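Local structure of cysteine S-methyltransferase NleE (Escherichia coli O157:H7, 4R29) at residues T75-C80 with E127-C132; A67-Y72 with N119-A124. The protein is a cysteine methyltransferase that uses S-adenosylmethionine and probably methylates a zinc-finger cysteine of host TAB2 and TAB3, blocking NF-kappa-B activation. The protein carries 1 engineered substitution. All blocks are in the same frame, centred on the assembly; numbering follows the deposited sequence.

Contact 1. Residues T75-C80 with E127-C132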
ATOM      1  N   THR A  75       3.488  -3.391  19.795  1.00 21.66           N
ATOM      2  CA  THR A  75       3.234  -2.368  20.794  1.00 23.44           C
ATOM      3  C   THR A  75       2.088  -1.439  20.354  1.00 26.00           C
ATOM      4  O   THR A  75       1.213  -1.102  21.156  1.00 25.24           O
ATOM      5  CB  THR A  75       4.518  -1.536  21.111  1.00 26.13           C
ATOM      6  OG1 THR A  75       5.595  -2.417  21.489  1.00 23.19           O
ATOM      7  CG2 THR A  75       4.251  -0.551  22.265  1.00 24.86           C
ATOM      8  N   MET A  76       2.089  -1.031  19.082  1.00 22.27           N
ATOM      9  CA  MET A  76       1.076  -0.086  18.606  1.00 19.24           C
ATOM     10  C   MET A  76      -0.224  -0.779  18.195  1.00 20.92           C
ATOM     11  O   MET A  76      -1.233  -0.129  17.983  1.00 21.57           O
ATOM     12  CB  MET A  76       1.608   0.733  17.431  1.00 23.19           C
ATOM     13  CG  MET A  76       2.907   1.479  17.717  1.00 25.45           C
ATOM     14  SD  MET A  76       2.778   2.468  19.209  1.00 26.63           S
ATOM     15  CE  MET A  76       1.341   3.493  18.874  1.00 23.75           C
ATOM     16  N   TYR A  77      -0.199  -2.099  18.065  1.00 20.41           N
ATOM     17  CA  TYR A  77      -1.404  -2.797  17.640  1.00 23.25           C
ATOM     18  C   TYR A  77      -2.566  -2.521  18.565  1.00 21.99           C
ATOM     19  O   TYR A  77      -2.437  -2.551  19.784  1.00 20.01           O
ATOM     20  CB  TYR A  77      -1.196  -4.308  17.568  1.00 21.49           C
ATOM     21  CG  TYR A  77      -2.442  -5.071  17.137  1.00 22.22           C
ATOM     22  CD1 TYR A  77      -2.760  -5.214  15.784  1.00 26.07           C
ATOM     23  CD2 TYR A  77      -3.289  -5.654  18.073  1.00 19.68           C
ATOM     24  CE1 TYR A  77      -3.887  -5.913  15.383  1.00 24.51           C
ATOM     25  CE2 TYR A  77      -4.413  -6.364  17.682  1.00 19.24           C
ATOM     26  CZ  TYR A  77      -4.698  -6.494  16.341  1.00 22.19           C
ATOM     27  OH  TYR A  77      -5.801  -7.192  15.941  1.00 25.64           O
ATOM     28  N   SER A  78      -3.724  -2.286  17.977  1.00 24.06           N
ATOM     29  CA  SER A  78      -4.921  -2.150  18.773  1.00 22.62           C
ATOM     30  C   SER A  78      -6.102  -2.778  18.076  1.00 24.75           C
ATOM     31  O   SER A  78      -5.995  -3.222  16.929  1.00 24.32           O
ATOM     32  CB  SER A  78      -5.194  -0.687  19.093  1.00 24.76           C
ATOM     33  OG  SER A  78      -6.389  -0.598  19.838  1.00 33.85           O
ATOM     34  N   VAL A  79      -7.229  -2.849  18.778  1.00 31.31           N
ATOM     35  CA  VAL A  79      -8.453  -3.354  18.173  1.00 31.61           C
ATOM     36  C   VAL A  79      -9.204  -2.192  17.575  1.00 31.21           C
ATOM     37  O   VAL A  79      -8.888  -1.041  17.869  1.00 35.93           O
ATOM     38  CB  VAL A  79      -9.342  -4.096  19.190  1.00 40.75           C
ATOM     39  CG1 VAL A  79      -8.763  -5.500  19.467  1.00 37.61           C
ATOM     40  CG2 VAL A  79      -9.500  -3.263  20.474  1.00 40.86           C
ATOM     41  N   CYS A  80     -10.182  -2.493  16.727  1.00 34.48           N
ATOM     42  CA  CYS A  80     -10.996  -1.466  16.091  1.00 34.08           C
ATOM     43  C   CYS A  80     -11.964  -0.830  17.052  1.00 38.03           C
ATOM     44  O   CYS A  80     -12.516  -1.508  17.911  1.00 38.59           O
ATOM     45  CB  CYS A  80     -11.819  -2.074  14.962  1.00 42.19           C
ATOM     46  SG  CYS A  80     -10.919  -2.250  13.443  1.00 46.22           S
ATOM     47  N   GLU A 127       2.171 -10.308   9.856  1.00 20.98           N
ATOM     48  CA  GLU A 127       2.139 -11.209  11.000  1.00 27.08           C
ATOM     49  C   GLU A 127       1.274 -10.709  12.168  1.00 22.82           C
ATOM     50  O   GLU A 127       1.246 -11.332  13.220  1.00 26.89           O
ATOM     51  CB  GLU A 127       3.567 -11.547  11.463  1.00 26.66           C
ATOM     52  CG  GLU A 127       4.459 -12.116  10.346  1.00 29.83           C
ATOM     53  CD  GLU A 127       5.886 -12.455  10.815  1.00 38.28           C
ATOM     54  OE1 GLU A 127       6.312 -11.969  11.888  1.00 33.36           O
ATOM     55  OE2 GLU A 127       6.588 -13.209  10.101  1.00 43.61           O
ATOM     56  N   LEU A 128       0.561  -9.602  11.979  1.00 23.02           N
ATOM     57  CA  LEU A 128      -0.330  -9.070  13.017  1.00 21.50           C
ATOM     58  C   LEU A 128      -1.742  -9.659  12.936  1.00 21.28           C
ATOM     59  O   LEU A 128      -2.247  -9.921  11.847  1.00 23.03           O
ATOM     60  CB  LEU A 128      -0.410  -7.548  12.911  1.00 21.08           C
ATOM     61  CG  LEU A 128       0.888  -6.774  13.152  1.00 22.09           C
ATOM     62  CD1 LEU A 128       0.770  -5.346  12.620  1.00 17.14           C
ATOM     63  CD2 LEU A 128       1.286  -6.795  14.645  1.00 21.31           C
ATOM     64  N   PRO A 129      -2.400  -9.852  14.089  1.00 22.35           N
ATOM     65  CA  PRO A 129      -3.715 -10.505  13.990  1.00 22.71           C
ATOM     66  C   PRO A 129      -4.708  -9.620  13.231  1.00 24.96           C
ATOM     67  O   PRO A 129      -4.724  -8.398  13.451  1.00 21.69           O
ATOM     68  CB  PRO A 129      -4.157 -10.675  15.456  1.00 19.22           C
ATOM     69  CG  PRO A 129      -2.894 -10.432  16.303  1.00 18.77           C
ATOM     70  CD  PRO A 129      -2.054  -9.480  15.476  1.00 19.08           C
ATOM     71  N   ASP A 130      -5.494 -10.237  12.348  1.00 21.05           N
ATOM     72  CA  ASP A 130      -6.568  -9.572  11.604  1.00 26.08           C
ATOM     73  C   ASP A 130      -6.078  -8.459  10.673  1.00 25.96           C
ATOM     74  O   ASP A 130      -6.856  -7.603  10.260  1.00 23.39           O
ATOM     75  CB  ASP A 130      -7.617  -9.019  12.558  1.00 26.85           C
ATOM     76  CG  ASP A 130      -8.055 -10.042  13.586  1.00 32.43           C
ATOM     77  OD1 ASP A 130      -8.635 -11.071  13.172  1.00 32.49           O
ATOM     78  OD2 ASP A 130      -7.806  -9.821  14.796  1.00 32.35           O
ATOM     79  N   ILE A 131      -4.787  -8.474  10.363  1.00 21.63           N
ATOM     80  CA  ILE A 131      -4.201  -7.524   9.436  1.00 24.86           C
ATOM     81  C   ILE A 131      -3.916  -8.207   8.095  1.00 24.41           C
ATOM     82  O   ILE A 131      -3.099  -9.125   8.026  1.00 23.05           O
ATOM     83  CB  ILE A 131      -2.897  -6.940  10.006  1.00 23.87           C
ATOM     84  CG1 ILE A 131      -3.164  -6.288  11.364  1.00 22.07           C
ATOM     85  CG2 ILE A 131      -2.308  -5.933   9.050  1.00 18.67           C
ATOM     86  CD1 ILE A 131      -4.107  -5.124  11.287  1.00 19.50           C
ATOM     87  N   CYS A 132      -4.598  -7.761   7.041  1.00 21.86           N
ATOM     88  CA  CYS A 132      -4.380  -8.297   5.699  1.00 21.49           C
ATOM     89  C   CYS A 132      -3.754  -7.274   4.737  1.00 22.19           C
ATOM     90  O   CYS A 132      -4.036  -6.069   4.804  1.00 20.17           O
ATOM     91  CB  CYS A 132      -5.694  -8.814   5.113  1.00 23.88           C
ATOM     92  SG  CYS A 132      -6.557 -10.029   6.142  1.00 30.87           S
TER

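Contact 2. Residues A67-Y72 with N119-A124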
ATOM      1  N   ALA A  67      12.396  -8.152  12.988  1.00 36.10           N
ATOM      2  CA  ALA A  67      12.015  -8.429  14.368  1.00 31.51           C
ATOM      3  C   ALA A  67      11.838  -7.137  15.142  1.00 31.72           C
ATOM      4  O   ALA A  67      10.889  -7.013  15.912  1.00 28.73           O
ATOM      5  CB  ALA A  67      13.030  -9.337  15.046  1.00 29.20           C
ATOM      6  N   ARG A  68      12.741  -6.172  14.938  1.00 32.94           N
ATOM      7  CA  ARG A  68      12.614  -4.861  15.591  1.00 32.20           C
ATOM      8  C   ARG A  68      11.340  -4.120  15.157  1.00 31.04           C
ATOM      9  O   ARG A  68      10.606  -3.572  15.981  1.00 32.94           O
ATOM     10  CB  ARG A  68      13.838  -3.970  15.328  1.00 35.02           C
ATOM     11  CG  ARG A  68      15.064  -4.286  16.190  1.00 39.33           C
ATOM     12  CD  ARG A  68      16.190  -3.263  15.982  1.00 41.20           C
ATOM     13  NE  ARG A  68      16.597  -3.165  14.578  1.00 44.50           N
ATOM     14  CZ  ARG A  68      17.631  -3.813  14.047  1.00 44.64           C
ATOM     15  NH1 ARG A  68      18.382  -4.606  14.801  1.00 44.77           N
ATOM     16  NH2 ARG A  68      17.918  -3.669  12.756  1.00 42.46           N
ATOM     17  N   ARG A  69      11.079  -4.093  13.862  1.00 29.71           N
ATOM     18  CA  ARG A  69       9.882  -3.436  13.370  1.00 29.38           C
ATOM     19  C   ARG A  69       8.619  -4.148  13.873  1.00 25.87           C
ATOM     20  O   ARG A  69       7.629  -3.501  14.221  1.00 22.81           O
ATOM     21  CB  ARG A  69       9.925  -3.360  11.849  1.00 24.80           C
ATOM     22  CG  ARG A  69      11.138  -2.597  11.339  1.00 33.58           C
ATOM     23  CD  ARG A  69      11.119  -1.141  11.811  1.00 30.27           C
ATOM     24  NE  ARG A  69      10.159  -0.359  11.039  1.00 27.54           N
ATOM     25  CZ  ARG A  69       9.698   0.830  11.401  1.00 28.60           C
ATOM     26  NH1 ARG A  69      10.103   1.383  12.530  1.00 32.59           N
ATOM     27  NH2 ARG A  69       8.835   1.468  10.630  1.00 32.56           N
ATOM     28  N   PHE A  70       8.678  -5.474  13.949  1.00 23.07           N
ATOM     29  CA  PHE A  70       7.532  -6.273  14.389  1.00 25.81           C
ATOM     30  C   PHE A  70       7.165  -5.985  15.848  1.00 25.60           C
ATOM     31  O   PHE A  70       5.984  -5.893  16.193  1.00 22.14           O
ATOM     32  CB  PHE A  70       7.789  -7.766  14.168  1.00 24.24           C
ATOM     33  CG  PHE A  70       6.592  -8.642  14.435  1.00 27.80           C
ATOM     34  CD1 PHE A  70       5.351  -8.348  13.874  1.00 26.75           C
ATOM     35  CD2 PHE A  70       6.715  -9.785  15.222  1.00 23.99           C
ATOM     36  CE1 PHE A  70       4.236  -9.179  14.102  1.00 25.16           C
ATOM     37  CE2 PHE A  70       5.621 -10.607  15.464  1.00 27.91           C
ATOM     38  CZ  PHE A  70       4.375 -10.305  14.899  1.00 29.23           C
ATOM     39  N   SER A  71       8.180  -5.810  16.693  1.00 26.14           N
ATOM     40  CA  SER A  71       7.950  -5.434  18.085  1.00 27.39           C
ATOM     41  C   SER A  71       7.264  -4.090  18.155  1.00 25.16           C
ATOM     42  O   SER A  71       6.304  -3.905  18.903  1.00 25.29           O
ATOM     43  CB  SER A  71       9.272  -5.347  18.847  1.00 29.25           C
ATOM     44  OG  SER A  71       9.828  -6.634  18.986  1.00 34.19           O
ATOM     45  N   TYR A  72       7.796  -3.141  17.399  1.00 24.73           N
ATOM     46  CA  TYR A  72       7.200  -1.820  17.296  1.00 25.79           C
ATOM     47  C   TYR A  72       5.714  -1.934  16.927  1.00 24.39           C
ATOM     48  O   TYR A  72       4.877  -1.272  17.526  1.00 24.97           O
ATOM     49  CB  TYR A  72       7.976  -0.997  16.264  1.00 26.61           C
ATOM     50  CG  TYR A  72       7.282   0.247  15.734  1.00 31.54           C
ATOM     51  CD1 TYR A  72       6.556   1.083  16.565  1.00 36.65           C
ATOM     52  CD2 TYR A  72       7.389   0.602  14.405  1.00 33.73           C
ATOM     53  CE1 TYR A  72       5.940   2.233  16.077  1.00 33.34           C
ATOM     54  CE2 TYR A  72       6.782   1.740  13.913  1.00 35.48           C
ATOM     55  CZ  TYR A  72       6.061   2.551  14.751  1.00 31.89           C
ATOM     56  OH  TYR A  72       5.466   3.689  14.248  1.00 33.24           O
ATOM     57  N   ASN A 119      10.870  -5.885   1.715  1.00 26.32           N
ATOM     58  CA  ASN A 119      10.692  -4.872   2.731  1.00 24.89           C
ATOM     59  C   ASN A 119      10.316  -5.512   4.064  1.00 25.01           C
ATOM     60  O   ASN A 119       9.308  -6.205   4.147  1.00 21.97           O
ATOM     61  CB  ASN A 119       9.612  -3.882   2.307  1.00 24.57           C
ATOM     62  CG  ASN A 119       9.510  -2.708   3.247  1.00 24.85           C
ATOM     63  OD1 ASN A 119      10.291  -1.754   3.155  1.00 29.40           O
ATOM     64  ND2 ASN A 119       8.553  -2.767   4.163  1.00 22.62           N
ATOM     65  N   PRO A 120      11.140  -5.286   5.108  1.00 25.68           N
ATOM     66  CA  PRO A 120      10.919  -5.806   6.460  1.00 25.89           C
ATOM     67  C   PRO A 120       9.587  -5.392   7.091  1.00 22.84           C
ATOM     68  O   PRO A 120       8.958  -6.237   7.714  1.00 22.72           O
ATOM     69  CB  PRO A 120      12.097  -5.225   7.246  1.00 27.92           C
ATOM     70  CG  PRO A 120      13.168  -5.118   6.231  1.00 30.59           C
ATOM     71  CD  PRO A 120      12.471  -4.677   4.977  1.00 25.01           C
ATOM     72  N   ASP A 121       9.175  -4.134   6.940  1.00 20.65           N
ATOM     73  CA  ASP A 121       7.895  -3.672   7.479  1.00 21.83           C
ATOM     74  C   ASP A 121       6.734  -4.460   6.880  1.00 22.81           C
ATOM     75  O   ASP A 121       5.789  -4.816   7.566  1.00 21.46           O
ATOM     76  CB  ASP A 121       7.681  -2.186   7.165  1.00 19.69           C
ATOM     77  CG  ASP A 121       8.435  -1.279   8.097  1.00 24.82           C
ATOM     78  OD1 ASP A 121       9.155  -1.783   8.978  1.00 25.81           O
ATOM     79  OD2 ASP A 121       8.307  -0.051   7.950  1.00 27.86           O
ATOM     80  N   LEU A 122       6.796  -4.686   5.575  1.00 22.98           N
ATOM     81  CA  LEU A 122       5.727  -5.379   4.883  1.00 25.38           C
ATOM     82  C   LEU A 122       5.589  -6.783   5.482  1.00 23.89           C
ATOM     83  O   LEU A 122       4.480  -7.261   5.718  1.00 21.36           O
ATOM     84  CB  LEU A 122       6.010  -5.429   3.368  1.00 20.28           C
ATOM     85  CG  LEU A 122       5.099  -6.341   2.534  1.00 25.27           C
ATOM     86  CD1 LEU A 122       3.610  -5.961   2.722  1.00 18.94           C
ATOM     87  CD2 LEU A 122       5.494  -6.397   1.026  1.00 19.90           C
ATOM     88  N   HIS A 123       6.720  -7.440   5.729  1.00 23.45           N
ATOM     89  CA  HIS A 123       6.684  -8.786   6.294  1.00 26.85           C
ATOM     90  C   HIS A 123       6.171  -8.787   7.734  1.00 23.04           C
ATOM     91  O   HIS A 123       5.384  -9.646   8.109  1.00 22.68           O
ATOM     92  CB  HIS A 123       8.044  -9.485   6.148  1.00 26.63           C
ATOM     93  CG  HIS A 123       8.317  -9.931   4.748  1.00 27.15           C
ATOM     94  ND1 HIS A 123       8.689  -9.055   3.746  1.00 26.81           N
ATOM     95  CD2 HIS A 123       8.195 -11.144   4.157  1.00 31.84           C
ATOM     96  CE1 HIS A 123       8.808  -9.716   2.609  1.00 27.49           C
ATOM     97  NE2 HIS A 123       8.519 -10.982   2.829  1.00 32.06           N
ATOM     98  N   ALA A 124       6.605  -7.809   8.524  1.00 20.99           N
ATOM     99  CA  ALA A 124       6.141  -7.677   9.906  1.00 23.46           C
ATOM    100  C   ALA A 124       4.631  -7.409   9.968  1.00 24.84           C
ATOM    101  O   ALA A 124       3.924  -7.944  10.839  1.00 22.40           O
ATOM    102  CB  ALA A 124       6.921  -6.570  10.641  1.00 19.40           C
TER

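Contact 1. Residues T75-C80 with E127-C132
Y77 lays one face of its phenol ring against P129 and makes every contact from segment 75-80. P129 CD stands 4.2 Å from the centroid of the Y77 ring and 18° off the ring normal, which meets the criterion for a CH-pi interaction; the carbon is displaced toward the rim, so its nearest ring atom is CE1. L128 comes obliquely from the same side as P129, its CB 4.4 Å from Y77 CD1. I131 approaches differently: its CG1 lies near the ring plane, at the edge, 4.1 Å from Y77 CE1. The CD1-CE1 side of the ring takes most of these contacts. The first torsion of Y77 sets CG opposite the backbone N (chi1 180°) and extends the ring across to the other segment. Its hydroxyl arrives at a turn: Y77 OH is 3.0 Å from P129 O, and D130 OD2 lies 3.5 Å from the same OH. The D130 and Y77 side chains cross at about a right angle, with the carboxylate and ring planes 29° apart. L128 to I131 form a type II beta turn, closed by the backbone bond from I131 N to L128 O (3.3 Å); the positive phi of D130 fits its third position. Y77 is the first residue to leave helical geometry after helix 59-76, so the ring bridges that helix end and the turn leading into strand 131-137. Beyond the two segments, Y77 also packs on R151 of strand 145-151, I131 on V149 of the same strand, and L128 on I103 of helix 95-103.

Contact 2. Residues A67-Y72 with N119-A124
The guanidinium of R69 and the carboxylate of D121 meet edge-on, their planes only 27° apart, in a side-on salt bridge. NE of R69 donates to OD1 of D121 at 2.7 Å, N-H...O 164°, on the syn lone pair; NH2 of R69 meets OD2 of D121 at 3.1 Å on its syn side, tilted out of the carboxylate plane. Two nearly straight bonds, one to each oxygen, oppose rotation of either group. Bends at chi2 and chi3 curl the R69 chain round OD1 of D121, leaving R69 CG 3.2 Å from that oxygen. W99 of helix 95-103 packs on both residues of the pair. The F70 ring comes obliquely, its CD1 3.4 Å from the backbone O of A124. Segments 67-72 and 120-124 of helices 59-76 and 120-125 cross at -51°, the segment axes 8.6 Å apart at closest approach; the small A124 allows this spacing, its CB 3.8 Å from F70 CB. This is helix-helix packing in a Rossmann-like methyltransferase, with the D121 side chain about 13 Å from the bound S-adenosylmethionine. N119 holds the N-cap of the second helix, and its carbonyl O accepts from the backbone N and ND1 of H123, the latter from above the carbonyl plane.

From the N terminus, helix 59-76 supplies the first segments of both contacts: 67-72 within it, then 75-80 at its end and in the loop beyond. The chain next forms helix 95-103 and strand 109-114 before reaching 119-124, where contact 2 closes its loop. Contact 1 closes at 127-132, just after helix 120-125. The segments alternate, so the two loops cross; each spans 46 intervening residues. Their centres are 13 Å apart, and F70 CE1 joins them directly, 3.6 Å from E127 CB and 3.8 Å from L128 CD2. Together they tie helix 59-76 and its exit to helix 120-125 and the start of strand 131-137.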